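Local coordinates for protein citrate synthase (Pyrobaculum aerophilum, PDB 2IBP) that probably condenses oxaloacetate with acetyl-CoA and water to give citrate and CoA, feeding the tricarboxylic acid cycle, as a homodimer of mainly helical subunits, at residues 207-213 against 366-371; 8-12 against 23-29. One frame throughout, in Å; residues are numbered along the deposited sequence.

Contact 1: 207-213 against 366-371; sequences YLILHAD and IFAMSR
A buried packing of a helix C-terminus against a second helix joins the last turn of helix 198-210 to helix 363-382 in the mainly helical core of the citrate synthase fold. The backbones come very close: CA atoms of Leu208 and Ser370 are 4.4 Å apart, those of Ala212 and Arg371 4.3 Å. His211 is the first residue to leave helical phi/psi (-110/12); past this point the regular i+4 amide pairing lapses, and Leu208 O and His211 O take donors from helix 363-382. Ser370 (chi1 t) directs OG at Leu208 O, 2.6 Å away, although the crowding of OG in the model makes its position less certain. Two CA-H...O contacts support the tight approach: Ala212 CA to Ser370 O, 3.6 Å, and Arg371 CA to Ala212 O, 3.5 Å. Apolar packing fills the Tyr207-Leu208 side, with Tyr207 CE2 3.8 Å from Ile366 CG2 and Leu208 CD2 3.9 Å from Met369 CB. His211 ND1 donates to Tyr207 O at 2.9 Å, and its imidazole meets the Phe367 ring rim to rim. The His211 side chain lies about 5 Å from that of Asp346, a predicted active-site residue. Arg371 (t, p, p) folds back, donating to His211 O from NE at 2.7 Å and from NH2 at 2.9 Å.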
# COMPACT_ATOMS: atom_id res chain seq x y z
N TYR A 207 -1.29 -19.60 -17.03
CA TYR A 207 -0.56 -18.46 -16.49
C TYR A 207 -1.13 -18.07 -15.13
O TYR A 207 -0.39 -17.84 -14.17
CB TYR A 207 -0.65 -17.27 -17.44
CG TYR A 207 0.11 -16.07 -16.91
CD1 TYR A 207 1.43 -15.84 -17.26
CD2 TYR A 207 -0.48 -15.22 -15.99
CE1 TYR A 207 2.12 -14.77 -16.73
CE2 TYR A 207 0.21 -14.17 -15.46
CZ TYR A 207 1.50 -13.96 -15.83
OH TYR A 207 2.18 -12.91 -15.27
N LEU A 208 -2.45 -18.06 -15.03
CA LEU A 208 -3.10 -17.67 -13.79
C LEU A 208 -2.75 -18.66 -12.68
O LEU A 208 -2.49 -18.27 -11.55
CB LEU A 208 -4.61 -17.53 -13.95
CG LEU A 208 -5.12 -16.42 -14.86
CD1 LEU A 208 -6.62 -16.49 -14.97
CD2 LEU A 208 -4.68 -15.03 -14.43
N ILE A 209 -2.79 -19.95 -12.99
CA ILE A 209 -2.40 -20.93 -11.99
C ILE A 209 -0.95 -20.71 -11.56
O ILE A 209 -0.63 -20.67 -10.39
CB ILE A 209 -2.49 -22.36 -12.58
CG1 ILE A 209 -3.96 -22.71 -12.82
CG2 ILE A 209 -1.80 -23.37 -11.65
CD1 ILE A 209 -4.17 -24.02 -13.57
N LEU A 210 -0.08 -20.53 -12.54
CA LEU A 210 1.35 -20.50 -12.26
C LEU A 210 1.81 -19.32 -11.46
O LEU A 210 2.83 -19.41 -10.80
CB LEU A 210 2.17 -20.58 -13.54
CG LEU A 210 2.09 -21.91 -14.31
CD1 LEU A 210 2.91 -21.73 -15.59
CD2 LEU A 210 2.56 -23.10 -13.49
N HIS A 211 1.07 -18.21 -11.50
CA HIS A 211 1.50 -17.01 -10.80
C HIS A 211 0.64 -16.67 -9.60
O HIS A 211 0.80 -15.60 -9.01
CB HIS A 211 1.55 -15.85 -11.79
CG HIS A 211 2.56 -16.06 -12.88
ND1 HIS A 211 2.33 -16.90 -13.95
CD2 HIS A 211 3.83 -15.60 -13.03
CE1 HIS A 211 3.42 -16.96 -14.70
NE2 HIS A 211 4.34 -16.17 -14.17
N ALA A 212 -0.22 -17.60 -9.20
CA ALA A 212 -1.20 -17.36 -8.13
C ALA A 212 -0.60 -16.95 -6.79
O ALA A 212 -1.20 -16.13 -6.07
CB ALA A 212 -2.12 -18.54 -7.98
N ASP A 213 0.53 -17.55 -6.42
CA ASP A 213 1.23 -17.13 -5.20
C ASP A 213 2.69 -17.48 -5.31
O ASP A 213 3.06 -18.42 -6.04
CB ASP A 213 0.66 -17.75 -3.93
CG ASP A 213 1.05 -16.95 -2.70
OD1 ASP A 213 0.81 -15.73 -2.70
OD2 ASP A 213 1.64 -17.52 -1.75
N ILE A 366 -2.30 -8.60 -15.87
CA ILE A 366 -2.64 -10.04 -15.88
C ILE A 366 -1.95 -10.77 -14.72
O ILE A 366 -2.53 -11.68 -14.12
CB ILE A 366 -2.33 -10.67 -17.23
CG1 ILE A 366 -3.26 -10.03 -18.28
CG2 ILE A 366 -2.56 -12.19 -17.21
CD1 ILE A 366 -2.88 -10.31 -19.72
N PHE A 367 -0.72 -10.38 -14.39
CA PHE A 367 -0.08 -10.94 -13.20
C PHE A 367 -0.96 -10.67 -11.95
O PHE A 367 -1.15 -11.55 -11.11
CB PHE A 367 1.30 -10.31 -13.01
CG PHE A 367 2.06 -10.85 -11.83
CD1 PHE A 367 2.92 -11.92 -11.96
CD2 PHE A 367 1.89 -10.28 -10.58
CE1 PHE A 367 3.63 -12.39 -10.85
CE2 PHE A 367 2.60 -10.74 -9.49
CZ PHE A 367 3.49 -11.77 -9.63
N ALA A 368 -1.49 -9.46 -11.82
CA ALA A 368 -2.41 -9.10 -10.73
C ALA A 368 -3.66 -10.00 -10.75
O ALA A 368 -4.17 -10.40 -9.69
CB ALA A 368 -2.83 -7.61 -10.85
N MET A 369 -4.19 -10.28 -11.93
CA MET A 369 -5.34 -11.19 -12.06
C MET A 369 -5.01 -12.56 -11.48
O MET A 369 -5.89 -13.22 -10.92
CB MET A 369 -5.75 -11.36 -13.52
CG MET A 369 -6.47 -10.15 -14.04
SD MET A 369 -6.45 -10.10 -15.84
CE MET A 369 -6.75 -11.81 -16.25
N SER A 370 -3.77 -13.00 -11.63
CA SER A 370 -3.35 -14.25 -11.07
C SER A 370 -3.13 -14.16 -9.55
O SER A 370 -3.73 -14.90 -8.75
CB SER A 370 -2.04 -14.70 -11.70
OG SER A 370 -1.58 -15.87 -11.08
N ARG A 371 -2.27 -13.23 -9.18
CA ARG A 371 -1.78 -13.10 -7.82
C ARG A 371 -2.79 -12.60 -6.80
O ARG A 371 -2.59 -12.79 -5.61
CB ARG A 371 -0.55 -12.20 -7.81
CG ARG A 371 0.12 -12.03 -6.47
CD ARG A 371 0.60 -13.34 -5.84
NE ARG A 371 1.39 -14.12 -6.80
CZ ARG A 371 2.71 -14.01 -6.96
NH1 ARG A 371 3.44 -13.28 -6.13
NH2 ARG A 371 3.32 -14.69 -7.91

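Contact 2: 8-12 against 23-29; sequences VKTTG and IHGLEDV
Hydrogen bonds from threonines dominate this contact between the end of strand 4-10 and the loop that follows strand 22-23. CA atoms are 5.2 Å apart both for Thr10 with Asp28 and for Gly12 with Glu27. The loop makes a type II beta turn from Leu26 to Val29, closed by Val29 N to Leu26 O at 3.0 Å, with Asp28 at positive phi (73/4). Thr10 OG1 (chi1 t) donates a very short bond to Glu27 O, 2.5 Å, and accepts from Gly12 N at 3.0 Å, forming an ST turn as the strand ends. Asp28 OD2 receives Thr11 N at 2.8 Å and Thr11 OG1 (chi1 p) at a very short 2.3 Å. Two waters bridge the segments: the oxygen of water 1 donates to Lys9 O (3.0 Å) and Asp28 O (2.9 Å), that of water 2 to Thr11 O (3.1 Å) and Glu27 OE2 (2.6 Å). Apolar contact centres on Val8, with Val8 CG1 3.4 Å from Ile23 CD1 and 4.2 Å from Val29 CG2. The place is the dimer interface: Val8, Lys9 and Thr10 pair antiparallel with a strand of the second subunit, Arg392 of that subunit donates to Asp28 O, and Leu26 of the second subunit packs on Leu26 and Val29, just ahead of strand 30-34.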
# COMPACT_ATOMS: atom_id res chain seq x y z
N VAL A 8 17.80 -12.58 14.57
CA VAL A 8 17.17 -12.52 13.25
C VAL A 8 18.20 -12.87 12.18
O VAL A 8 19.20 -12.17 12.04
CB VAL A 8 16.60 -11.11 12.97
CG1 VAL A 8 16.08 -11.00 11.55
CG2 VAL A 8 15.53 -10.76 13.98
N LYS A 9 17.94 -13.93 11.43
CA LYS A 9 18.84 -14.37 10.37
C LYS A 9 18.49 -13.65 9.08
O LYS A 9 17.32 -13.37 8.81
CB LYS A 9 18.76 -15.88 10.17
CG LYS A 9 19.24 -16.68 11.38
CD LYS A 9 19.14 -18.18 11.14
CE LYS A 9 19.67 -18.96 12.34
NZ LYS A 9 19.59 -20.43 12.13
N THR A 10 19.51 -13.32 8.29
CA THR A 10 19.29 -12.61 7.04
C THR A 10 20.45 -12.77 6.08
O THR A 10 21.60 -12.94 6.49
CB THR A 10 19.04 -11.10 7.30
OG1 THR A 10 18.80 -10.42 6.06
CG2 THR A 10 20.26 -10.47 8.00
N THR A 11 20.14 -12.75 4.79
CA THR A 11 21.15 -12.83 3.74
C THR A 11 21.35 -11.44 3.14
O THR A 11 22.10 -11.28 2.19
CB THR A 11 20.72 -13.79 2.61
OG1 THR A 11 19.53 -13.30 1.99
CG2 THR A 11 20.47 -15.19 3.16
N GLY A 12 20.69 -10.44 3.72
CA GLY A 12 20.77 -9.07 3.22
C GLY A 12 21.86 -8.23 3.87
O GLY A 12 22.65 -8.73 4.67
N ILE A 23 18.24 -4.04 8.98
CA ILE A 23 18.30 -5.07 7.93
C ILE A 23 17.67 -4.42 6.71
O ILE A 23 16.47 -4.25 6.62
CB ILE A 23 17.57 -6.40 8.29
CG1 ILE A 23 18.24 -7.07 9.51
CG2 ILE A 23 17.62 -7.36 7.10
CD1 ILE A 23 17.64 -8.42 9.91
N HIS A 24 18.53 -4.03 5.78
CA HIS A 24 18.12 -3.28 4.61
C HIS A 24 17.14 -4.06 3.76
O HIS A 24 17.42 -5.19 3.37
CB HIS A 24 19.37 -2.91 3.82
CG HIS A 24 19.17 -1.81 2.83
ND1 HIS A 24 18.42 -0.69 3.11
CD2 HIS A 24 19.78 -1.57 1.64
CE1 HIS A 24 18.49 0.14 2.09
NE2 HIS A 24 19.33 -0.35 1.20
N GLY A 25 15.98 -3.47 3.51
CA GLY A 25 14.92 -4.15 2.77
C GLY A 25 14.27 -5.27 3.56
O GLY A 25 13.47 -6.03 3.02
N LEU A 26 14.60 -5.39 4.85
CA LEU A 26 14.07 -6.47 5.69
C LEU A 26 14.22 -7.83 4.98
O LEU A 26 13.37 -8.73 5.10
CB LEU A 26 12.59 -6.19 6.05
CG LEU A 26 12.35 -4.93 6.88
CD1 LEU A 26 10.87 -4.66 7.04
CD2 LEU A 26 13.06 -5.03 8.23
N GLU A 27 15.34 -8.00 4.28
CA GLU A 27 15.58 -9.21 3.53
C GLU A 27 15.61 -10.43 4.43
O GLU A 27 16.40 -10.52 5.37
CB GLU A 27 16.86 -9.11 2.70
CG GLU A 27 17.04 -10.27 1.73
CD GLU A 27 18.06 -10.00 0.63
OE1 GLU A 27 18.58 -8.86 0.53
OE2 GLU A 27 18.33 -10.94 -0.16
N ASP A 28 14.68 -11.35 4.14
CA ASP A 28 14.55 -12.61 4.84
C ASP A 28 13.99 -12.50 6.23
O ASP A 28 13.95 -13.49 6.94
CB ASP A 28 15.91 -13.31 4.91
CG ASP A 28 16.51 -13.53 3.55
OD1 ASP A 28 15.75 -13.74 2.58
OD2 ASP A 28 17.76 -13.52 3.46
N VAL A 29 13.57 -11.31 6.65
CA VAL A 29 13.01 -11.13 7.98
C VAL A 29 11.62 -11.76 8.02
O VAL A 29 10.80 -11.50 7.15
CB VAL A 29 12.95 -9.65 8.36
CG1 VAL A 29 12.33 -9.47 9.74
CG2 VAL A 29 14.35 -9.03 8.31
O HOH W 1 14.49 -13.95 9.71
O HOH W 2 20.72 -11.98 -0.46

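In the fold
The two contacts share no secondary-structure element and do not touch: their centres are about 26 Å apart, their nearest atoms about 14 Å. The centre of contact 1 lies about 6 Å from the centre of the chain; it joins helical segments 153 residues apart at their closest ends, nine of its ten touching residues are buried, and no other chain of the assembly touches it. The centre of contact 2 lies about 22 Å from that of the chain; it is partly buried, joins segments 11 residues apart at their closest ends, and borders the second subunit. Both use side chains to satisfy backbone carbonyls, but contact 1 does so within close helix packing near the predicted active site, whereas contact 2 relies on threonines, a carboxylate and bridging water.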